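Imidazolonepropionase (Unidentified, PDB 2Q09) catalyses the third step of histidine degradation, hydrolysing the carbon-nitrogen bond of imidazolone-5-propanoate to give N-formimidoyl-L-glutamate. Local coordinates at residues D70-L75 against E139-Y144; I76-R81 against D117-L122. One frame throughout, in Å; residues are numbered along the deposited sequence.

Contact 1 (D70-L75 against E139-Y144); sequences DCHTHL and EIKSGY. With FE (Fe (III) ion), chain B; DI6 (3-[(4S)-2,5-dioxoimidazolidin-4-yl]propanoic acid), chain C.
Strands 70-73 and 139-141 run parallel, at 13° with axes 5.1 Å apart, tied by Glu139 N to Asp70 O and Lys141 N to Thr73 O. The Glu139 side chain, its CG anti to the backbone N (chi1 -176°), crosses to 70-75, where OE1 accepts Thr73 N at 3.1 Å, nearly in line with its C-O bond. OE2 turns its syn lone pair to Lys141 NZ, 2.7 Å away, and is shared with Lys240 and Thr172. Anchored there and by a salt bridge to Asp212, Lys141 lays its methylenes against two metal ligands: CE sits over the centre of the His72 ring at 3.3 Å, and CD above the His74 ring, toward its rim. A glutamine in place of Glu139 would probably deprive Lys141, left to Asp212, and Lys240 of one negative charge and hold the lysine chain less firmly over the imidazoles. Thr73 OG1 donates to Glu139 O and Tyr144 OH to inhibitor O9, both at 2.7 Å. His72 NE2 and His74 NE2 bind the iron at 2.2 and 2.1 Å, His242 and Asp317 completing its protein ligands, and His72 ND1 is hydrogen-bonded to Asp264; the two histidines form the HxH motif of the first strand in the amidohydrolase TIM barrel.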
ATOM      1  N   ASP A  70      -3.232  -0.148  -3.092  1.00 21.32           N
ATOM      2  CA  ASP A  70      -2.302   0.804  -2.458  1.00 20.98           C
ATOM      3  C   ASP A  70      -1.704   0.018  -1.291  1.00 21.46           C
ATOM      4  O   ASP A  70      -2.302  -0.073  -0.216  1.00 21.62           O
ATOM      5  CB  ASP A  70      -3.077   2.027  -1.945  1.00 22.90           C
ATOM      6  CG  ASP A  70      -2.194   3.242  -1.740  1.00 21.61           C
ATOM      7  OD1 ASP A  70      -2.749   4.297  -1.373  1.00 24.48           O
ATOM      8  OD2 ASP A  70      -0.964   3.152  -1.948  1.00 24.60           O
ATOM      9  N   CYS A  71      -0.521  -0.545  -1.507  1.00 19.34           N
ATOM     10  CA  CYS A  71       0.118  -1.411  -0.523  1.00 20.23           C
ATOM     11  C   CYS A  71       0.971  -0.802   0.582  1.00 21.27           C
ATOM     12  O   CYS A  71       1.646  -1.542   1.299  1.00 21.82           O
ATOM     13  CB  CYS A  71       0.953  -2.468  -1.260  1.00 19.13           C
ATOM     14  SG  CYS A  71       2.389  -1.799  -2.205  1.00 23.40           S
ATOM     15  N   HIS A  72       0.940   0.517   0.739  1.00 20.81           N
ATOM     16  CA  HIS A  72       1.742   1.154   1.773  1.00 22.66           C
ATOM     17  C   HIS A  72       1.150   2.485   2.219  1.00 23.66           C
ATOM     18  O   HIS A  72       1.405   3.519   1.603  1.00 23.73           O
ATOM     19  CB  HIS A  72       3.169   1.363   1.250  1.00 21.12           C
ATOM     20  CG  HIS A  72       4.104   1.987   2.244  1.00 22.33           C
ATOM     21  ND1 HIS A  72       5.336   1.448   2.540  1.00 20.11           N
ATOM     22  CD2 HIS A  72       4.005   3.120   2.979  1.00 22.66           C
ATOM     23  CE1 HIS A  72       5.957   2.220   3.414  1.00 20.02           C
ATOM     24  NE2 HIS A  72       5.171   3.242   3.696  1.00 22.51           N
ATOM     25  N   THR A  73       0.332   2.463   3.268  1.00 21.79           N
ATOM     26  CA  THR A  73      -0.223   3.714   3.770  1.00 21.39           C
ATOM     27  C   THR A  73      -0.234   3.797   5.288  1.00 21.81           C
ATOM     28  O   THR A  73      -0.145   2.779   5.979  1.00 20.06           O
ATOM     29  CB  THR A  73      -1.673   3.978   3.278  1.00 22.10           C
ATOM     30  OG1 THR A  73      -2.614   3.389   4.187  1.00 22.26           O
ATOM     31  CG2 THR A  73      -1.889   3.390   1.887  1.00 19.89           C
ATOM     32  N   HIS A  74      -0.324   5.030   5.777  1.00 19.82           N
ATOM     33  CA  HIS A  74      -0.398   5.345   7.200  1.00 21.30           C
ATOM     34  C   HIS A  74      -1.627   6.255   7.283  1.00 20.38           C
ATOM     35  O   HIS A  74      -1.589   7.254   7.985  1.00 21.23           O
ATOM     36  CB  HIS A  74       0.800   6.187   7.671  1.00 20.71           C
ATOM     37  CG  HIS A  74       2.148   5.567   7.448  1.00 22.61           C
ATOM     38  ND1 HIS A  74       2.959   5.171   8.491  1.00 24.58           N
ATOM     39  CD2 HIS A  74       2.879   5.389   6.322  1.00 22.75           C
ATOM     40  CE1 HIS A  74       4.129   4.784   8.018  1.00 24.89           C
ATOM     41  NE2 HIS A  74       4.111   4.908   6.703  1.00 25.01           N
ATOM     42  N   LEU A  75      -2.712   5.922   6.586  1.00 19.25           N
ATOM     43  CA  LEU A  75      -3.879   6.804   6.570  1.00 19.74           C
ATOM     44  C   LEU A  75      -4.640   6.988   7.879  1.00 19.75           C
ATOM     45  O   LEU A  75      -5.495   7.875   7.973  1.00 20.71           O
ATOM     46  CB  LEU A  75      -4.849   6.396   5.450  1.00 19.60           C
ATOM     47  CG  LEU A  75      -5.643   5.092   5.526  1.00 21.64           C
ATOM     48  CD1 LEU A  75      -6.860   5.266   6.444  1.00 20.65           C
ATOM     49  CD2 LEU A  75      -6.105   4.728   4.108  1.00 21.24           C
ATOM     50  N   GLU A 139      -3.527  -1.142   2.202  1.00 22.03           N
ATOM     51  CA  GLU A 139      -2.762  -1.601   3.355  1.00 21.27           C
ATOM     52  C   GLU A 139      -2.659  -0.412   4.312  1.00 22.80           C
ATOM     53  O   GLU A 139      -2.322   0.703   3.890  1.00 21.78           O
ATOM     54  CB  GLU A 139      -1.358  -2.032   2.930  1.00 21.77           C
ATOM     55  CG  GLU A 139      -0.514  -2.626   4.069  1.00 21.99           C
ATOM     56  CD  GLU A 139       0.577  -1.681   4.564  1.00 25.37           C
ATOM     57  OE1 GLU A 139       0.466  -0.448   4.348  1.00 25.31           O
ATOM     58  OE2 GLU A 139       1.547  -2.176   5.179  1.00 26.83           O
ATOM     59  N   ILE A 140      -2.959  -0.645   5.587  1.00 21.57           N
ATOM     60  CA  ILE A 140      -2.906   0.410   6.592  1.00 20.44           C
ATOM     61  C   ILE A 140      -2.006  -0.013   7.749  1.00 22.23           C
ATOM     62  O   ILE A 140      -2.166  -1.099   8.314  1.00 21.65           O
ATOM     63  CB  ILE A 140      -4.319   0.738   7.118  1.00 20.97           C
ATOM     64  CG1 ILE A 140      -5.215   1.165   5.950  1.00 18.64           C
ATOM     65  CG2 ILE A 140      -4.244   1.852   8.164  1.00 20.73           C
ATOM     66  CD1 ILE A 140      -6.675   1.428   6.348  1.00 22.29           C
ATOM     67  N   LYS A 141      -1.059   0.848   8.097  1.00 22.14           N
ATOM     68  CA  LYS A 141      -0.125   0.552   9.175  1.00 23.09           C
ATOM     69  C   LYS A 141      -0.506   1.226  10.487  1.00 23.49           C
ATOM     70  O   LYS A 141      -1.297   2.176  10.506  1.00 23.91           O
ATOM     71  CB  LYS A 141       1.277   1.025   8.790  1.00 23.61           C
ATOM     72  CG  LYS A 141       1.739   0.570   7.410  1.00 22.44           C
ATOM     73  CD  LYS A 141       2.983   1.328   6.977  1.00 22.70           C
ATOM     74  CE  LYS A 141       3.360   0.988   5.535  1.00 21.17           C
ATOM     75  NZ  LYS A 141       3.596  -0.481   5.377  1.00 22.81           N
ATOM     76  N   SER A 142       0.040   0.707  11.583  1.00 23.77           N
ATOM     77  CA  SER A 142      -0.171   1.313  12.892  1.00 24.42           C
ATOM     78  C   SER A 142       1.060   2.222  12.954  1.00 24.89           C
ATOM     79  O   SER A 142       1.410   2.833  11.947  1.00 26.57           O
ATOM     80  CB  SER A 142      -0.156   0.247  14.000  1.00 23.67           C
ATOM     81  OG  SER A 142       1.054  -0.497  14.017  1.00 26.51           O
ATOM     82  N   GLY A 143       1.719   2.337  14.099  1.00 23.90           N
ATOM     83  CA  GLY A 143       2.913   3.164  14.138  1.00 23.65           C
ATOM     84  C   GLY A 143       2.815   4.572  14.698  1.00 24.30           C
ATOM     85  O   GLY A 143       3.829   5.256  14.820  1.00 25.47           O
ATOM     86  N   TYR A 144       1.613   5.033  15.009  1.00 23.04           N
ATOM     87  CA  TYR A 144       1.452   6.363  15.590  1.00 22.65           C
ATOM     88  C   TYR A 144       0.918   6.254  17.020  1.00 23.41           C
ATOM     89  O   TYR A 144       0.478   7.252  17.607  1.00 22.53           O
ATOM     90  CB  TYR A 144       0.509   7.224  14.739  1.00 21.96           C
ATOM     91  CG  TYR A 144       1.112   7.666  13.417  1.00 22.47           C
ATOM     92  CD1 TYR A 144       2.381   8.241  13.372  1.00 22.84           C
ATOM     93  CD2 TYR A 144       0.415   7.521  12.219  1.00 23.32           C
ATOM     94  CE1 TYR A 144       2.947   8.663  12.171  1.00 23.68           C
ATOM     95  CE2 TYR A 144       0.967   7.942  11.005  1.00 23.41           C
ATOM     96  CZ  TYR A 144       2.234   8.512  10.992  1.00 25.16           C
ATOM     97  OH  TYR A 144       2.777   8.941   9.801  1.00 26.60           O
TER
HETATM   98 FE    FE B 500       5.524   4.802   5.181  1.00 31.04          FE
HETATM   99  N1  DI6 C 600       9.301   7.333   6.705  1.00 36.27           N
HETATM  100  C2  DI6 C 600       8.473   8.326   6.316  1.00 35.80           C
HETATM  101  O2  DI6 C 600       8.649   9.114   5.404  1.00 34.50           O
HETATM  102  C3  DI6 C 600       7.246   8.248   7.257  1.00 35.08           C
HETATM  103  N4  DI6 C 600       7.602   7.115   8.140  1.00 35.79           N
HETATM  104  C5  DI6 C 600       8.802   6.647   7.743  1.00 36.84           C
HETATM  105  O5  DI6 C 600       9.368   5.697   8.265  1.00 36.98           O
HETATM  106  C6  DI6 C 600       7.067   9.549   8.026  1.00 33.45           C
HETATM  107  C7  DI6 C 600       5.864   9.518   8.972  1.00 34.18           C
HETATM  108  C8  DI6 C 600       5.633  10.811   9.768  1.00 33.76           C
HETATM  109  O9  DI6 C 600       4.517  10.963  10.302  1.00 33.75           O
HETATM  110  O10 DI6 C 600       6.543  11.673   9.868  1.00 34.71           O
HETATM  111  O   HOH W   1       3.940  -1.657   2.865  1.00 26.60           O
HETATM  112  O   HOH W   2       2.536   5.277  11.139  1.00 24.93           O
HETATM  113  O   HOH W   3       7.028   6.681   4.777  1.00 26.67           O

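Contact 2 (I76-R81 against D117-L122); sequences IFAGSR and DQLFEL. With DI6 (3-[(4S)-2,5-dioxoimidazolidin-4-yl]propanoic acid), chain C.
Leu119 of helix 117-122 meets the loop 76-81 through its branched end. Its CB starts out alongside the loop, and chi1 (-70°) sets CG anti to the carbonyl carbon; the two methyls branching from it make the contacts. CD1 is 4.4 Å from Ile76 CG2, a loose apolar contact, whereas CD2 packs more closely, 3.8 Å from both Phe77 C and Ala78 CB. Almost a turn further on, Leu122 points toward the loop and brings CD1 to 3.8 Å from Phe77 O and 4.0 Å from Ala78 CB, so the alanine methyl touches both leucines. In the amidohydrolase barrel this is the segment that follows the first metal-binding strand, and it rests on helix 116-133, which precedes the next barrel strand. No direct hydrogen bond joins the two segments; a water bridges them, accepting from Phe77 N and donating to Leu119 O at 2.6 Å. Arg126, further along the same helix, donates to Phe77 O and makes a cation-pi contact with its ring. At the far end of the loop, Arg81 grips the inhibitor carboxylate with two nearly straight bonds, NH1 to O9 (168°) and NH2 to O10 (171°); NH1 is also hydrogen-bonded to Thr107 OG1.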
ATOM      1  N   ILE A  76      -4.343   6.166   8.879  1.00 18.66           N
ATOM      2  CA  ILE A  76      -5.004   6.305  10.176  1.00 17.91           C
ATOM      3  C   ILE A  76      -4.152   7.194  11.083  1.00 18.69           C
ATOM      4  O   ILE A  76      -3.012   6.844  11.414  1.00 19.19           O
ATOM      5  CB  ILE A  76      -5.193   4.938  10.865  1.00 20.29           C
ATOM      6  CG1 ILE A  76      -6.339   4.175  10.187  1.00 19.88           C
ATOM      7  CG2 ILE A  76      -5.473   5.132  12.369  1.00 19.64           C
ATOM      8  CD1 ILE A  76      -6.590   2.779  10.798  1.00 20.97           C
ATOM      9  N   PHE A  77      -4.699   8.336  11.482  1.00 18.53           N
ATOM     10  CA  PHE A  77      -3.954   9.241  12.345  1.00 20.13           C
ATOM     11  C   PHE A  77      -4.821  10.421  12.739  1.00 19.65           C
ATOM     12  O   PHE A  77      -5.829  10.708  12.080  1.00 19.84           O
ATOM     13  CB  PHE A  77      -2.702   9.750  11.617  1.00 20.81           C
ATOM     14  CG  PHE A  77      -3.008  10.561  10.382  1.00 21.46           C
ATOM     15  CD1 PHE A  77      -3.334  11.903  10.487  1.00 20.30           C
ATOM     16  CD2 PHE A  77      -3.008   9.971   9.122  1.00 21.30           C
ATOM     17  CE1 PHE A  77      -3.664  12.656   9.368  1.00 21.95           C
ATOM     18  CE2 PHE A  77      -3.338  10.709   7.984  1.00 20.52           C
ATOM     19  CZ  PHE A  77      -3.665  12.060   8.107  1.00 21.44           C
ATOM     20  N   ALA A  78      -4.424  11.084  13.822  1.00 19.68           N
ATOM     21  CA  ALA A  78      -5.132  12.270  14.298  1.00 21.84           C
ATOM     22  C   ALA A  78      -4.175  13.453  14.243  1.00 21.35           C
ATOM     23  O   ALA A  78      -2.985  13.283  13.976  1.00 21.08           O
ATOM     24  CB  ALA A  78      -5.625  12.062  15.738  1.00 19.24           C
ATOM     25  N   GLY A  79      -4.696  14.649  14.497  1.00 22.18           N
ATOM     26  CA  GLY A  79      -3.864  15.836  14.486  1.00 21.73           C
ATOM     27  C   GLY A  79      -3.526  16.338  13.095  1.00 23.07           C
ATOM     28  O   GLY A  79      -3.938  15.753  12.081  1.00 24.00           O
ATOM     29  N   SER A  80      -2.766  17.429  13.044  1.00 23.26           N
ATOM     30  CA  SER A  80      -2.354  18.017  11.775  1.00 24.33           C
ATOM     31  C   SER A  80      -0.959  18.624  11.904  1.00 24.05           C
ATOM     32  O   SER A  80      -0.664  19.339  12.869  1.00 23.77           O
ATOM     33  CB  SER A  80      -3.347  19.105  11.349  1.00 26.61           C
ATOM     34  OG  SER A  80      -2.976  19.672  10.100  1.00 29.56           O
ATOM     35  N   ARG A  81      -0.108  18.345  10.920  1.00 23.23           N
ATOM     36  CA  ARG A  81       1.250  18.865  10.916  1.00 22.88           C
ATOM     37  C   ARG A  81       1.332  20.078   9.982  1.00 23.03           C
ATOM     38  O   ARG A  81       2.423  20.564   9.677  1.00 23.14           O
ATOM     39  CB  ARG A  81       2.205  17.774  10.431  1.00 26.65           C
ATOM     40  CG  ARG A  81       2.045  16.440  11.177  1.00 27.53           C
ATOM     41  CD  ARG A  81       3.046  16.279  12.287  1.00 27.09           C
ATOM     42  NE  ARG A  81       4.319  15.793  11.760  1.00 26.24           N
ATOM     43  CZ  ARG A  81       4.608  14.549  11.394  1.00 30.97           C
ATOM     44  NH1 ARG A  81       3.708  13.591  11.494  1.00 28.15           N
ATOM     45  NH2 ARG A  81       5.828  14.266  10.933  1.00 27.42           N
ATOM     46  N   ASP A 117     -13.017   5.610  18.168  1.00 22.51           N
ATOM     47  CA  ASP A 117     -14.136   6.081  17.352  1.00 23.51           C
ATOM     48  C   ASP A 117     -13.762   7.333  16.562  1.00 23.21           C
ATOM     49  O   ASP A 117     -14.222   7.514  15.434  1.00 24.00           O
ATOM     50  CB  ASP A 117     -15.370   6.401  18.211  1.00 24.73           C
ATOM     51  CG  ASP A 117     -16.014   5.165  18.799  1.00 29.04           C
ATOM     52  OD1 ASP A 117     -15.797   4.059  18.265  1.00 29.33           O
ATOM     53  OD2 ASP A 117     -16.756   5.304  19.795  1.00 29.06           O
ATOM     54  N   GLN A 118     -12.947   8.202  17.157  1.00 22.11           N
ATOM     55  CA  GLN A 118     -12.523   9.433  16.487  1.00 23.30           C
ATOM     56  C   GLN A 118     -11.583   9.138  15.309  1.00 22.65           C
ATOM     57  O   GLN A 118     -11.681   9.768  14.260  1.00 22.14           O
ATOM     58  CB  GLN A 118     -11.815  10.376  17.467  1.00 25.65           C
ATOM     59  CG  GLN A 118     -12.742  11.065  18.468  1.00 32.07           C
ATOM     60  CD  GLN A 118     -11.998  11.948  19.459  1.00 34.81           C
ATOM     61  OE1 GLN A 118     -11.069  11.501  20.127  1.00 35.09           O
ATOM     62  NE2 GLN A 118     -12.414  13.207  19.566  1.00 36.53           N
ATOM     63  N   LEU A 119     -10.658   8.198  15.489  1.00 21.65           N
ATOM     64  CA  LEU A 119      -9.727   7.842  14.417  1.00 21.78           C
ATOM     65  C   LEU A 119     -10.482   7.255  13.229  1.00 22.33           C
ATOM     66  O   LEU A 119     -10.138   7.507  12.076  1.00 24.30           O
ATOM     67  CB  LEU A 119      -8.689   6.841  14.920  1.00 21.11           C
ATOM     68  CG  LEU A 119      -7.661   7.385  15.918  1.00 21.03           C
ATOM     69  CD1 LEU A 119      -6.792   6.244  16.417  1.00 19.62           C
ATOM     70  CD2 LEU A 119      -6.816   8.467  15.259  1.00 20.90           C
ATOM     71  N   PHE A 120     -11.520   6.480  13.524  1.00 22.43           N
ATOM     72  CA  PHE A 120     -12.352   5.859  12.501  1.00 22.39           C
ATOM     73  C   PHE A 120     -13.044   6.938  11.672  1.00 23.41           C
ATOM     74  O   PHE A 120     -13.029   6.898  10.441  1.00 23.01           O
ATOM     75  CB  PHE A 120     -13.401   4.962  13.163  1.00 22.97           C
ATOM     76  CG  PHE A 120     -14.395   4.373  12.206  1.00 22.06           C
ATOM     77  CD1 PHE A 120     -14.048   3.308  11.381  1.00 24.49           C
ATOM     78  CD2 PHE A 120     -15.680   4.901  12.111  1.00 24.49           C
ATOM     79  CE1 PHE A 120     -14.969   2.772  10.479  1.00 24.74           C
ATOM     80  CE2 PHE A 120     -16.607   4.374  11.217  1.00 23.51           C
ATOM     81  CZ  PHE A 120     -16.248   3.306  10.395  1.00 25.19           C
ATOM     82  N   GLU A 121     -13.653   7.901  12.360  1.00 23.02           N
ATOM     83  CA  GLU A 121     -14.347   8.997  11.699  1.00 23.84           C
ATOM     84  C   GLU A 121     -13.381   9.864  10.884  1.00 23.15           C
ATOM     85  O   GLU A 121     -13.752  10.402   9.844  1.00 23.06           O
ATOM     86  CB  GLU A 121     -15.072   9.867  12.732  1.00 26.03           C
ATOM     87  CG  GLU A 121     -16.180   9.160  13.506  1.00 31.73           C
ATOM     88  CD  GLU A 121     -17.320   8.687  12.617  1.00 34.61           C
ATOM     89  OE1 GLU A 121     -17.658   9.399  11.649  1.00 39.75           O
ATOM     90  OE2 GLU A 121     -17.891   7.612  12.891  1.00 35.55           O
ATOM     91  N   LEU A 122     -12.154  10.017  11.371  1.00 23.34           N
ATOM     92  CA  LEU A 122     -11.148  10.813  10.670  1.00 22.08           C
ATOM     93  C   LEU A 122     -10.640  10.096   9.418  1.00 22.13           C
ATOM     94  O   LEU A 122     -10.292  10.732   8.417  1.00 20.92           O
ATOM     95  CB  LEU A 122      -9.962  11.104  11.588  1.00 22.88           C
ATOM     96  CG  LEU A 122     -10.170  12.170  12.665  1.00 24.58           C
ATOM     97  CD1 LEU A 122      -9.008  12.149  13.636  1.00 24.02           C
ATOM     98  CD2 LEU A 122     -10.302  13.541  11.996  1.00 24.15           C
TER
HETATM   99  N1  DI6 C 600       9.301   7.333   6.705  1.00 36.27           N
HETATM  100  C2  DI6 C 600       8.473   8.326   6.316  1.00 35.80           C
HETATM  101  O2  DI6 C 600       8.649   9.114   5.404  1.00 34.50           O
HETATM  102  C3  DI6 C 600       7.246   8.248   7.257  1.00 35.08           C
HETATM  103  N4  DI6 C 600       7.602   7.115   8.140  1.00 35.79           N
HETATM  104  C5  DI6 C 600       8.802   6.647   7.743  1.00 36.84           C
HETATM  105  O5  DI6 C 600       9.368   5.697   8.265  1.00 36.98           O
HETATM  106  C6  DI6 C 600       7.067   9.549   8.026  1.00 33.45           C
HETATM  107  C7  DI6 C 600       5.864   9.518   8.972  1.00 34.18           C
HETATM  108  C8  DI6 C 600       5.633  10.811   9.768  1.00 33.76           C
HETATM  109  O9  DI6 C 600       4.517  10.963  10.302  1.00 33.75           O
HETATM  110  O10 DI6 C 600       6.543  11.673   9.868  1.00 34.71           O
HETATM  111  O   HOH W   4      -7.689   8.330  11.598  1.00 19.28           O

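The centres of the two contacts lie about 13 Å apart, contact 1 deep in the barrel and contact 2 further out, about 19 Å from the centre of the chain. Segment 76-81 continues directly from 70-75; helix 116-133, which carries 117-122, then leads into strand 135-141 and the second half of contact 1. They touch where Tyr144 CD2 packs 3.6 Å from Ile76 O and Ile140 CG2 meets Ile76 CD1. Both reach the inhibitor carboxylate, Tyr144 from contact 1 and Arg81 from contact 2, so the chain running out of the metal-binding strand connects the iron site with recognition of the propionate tail, probably in the substrate as well.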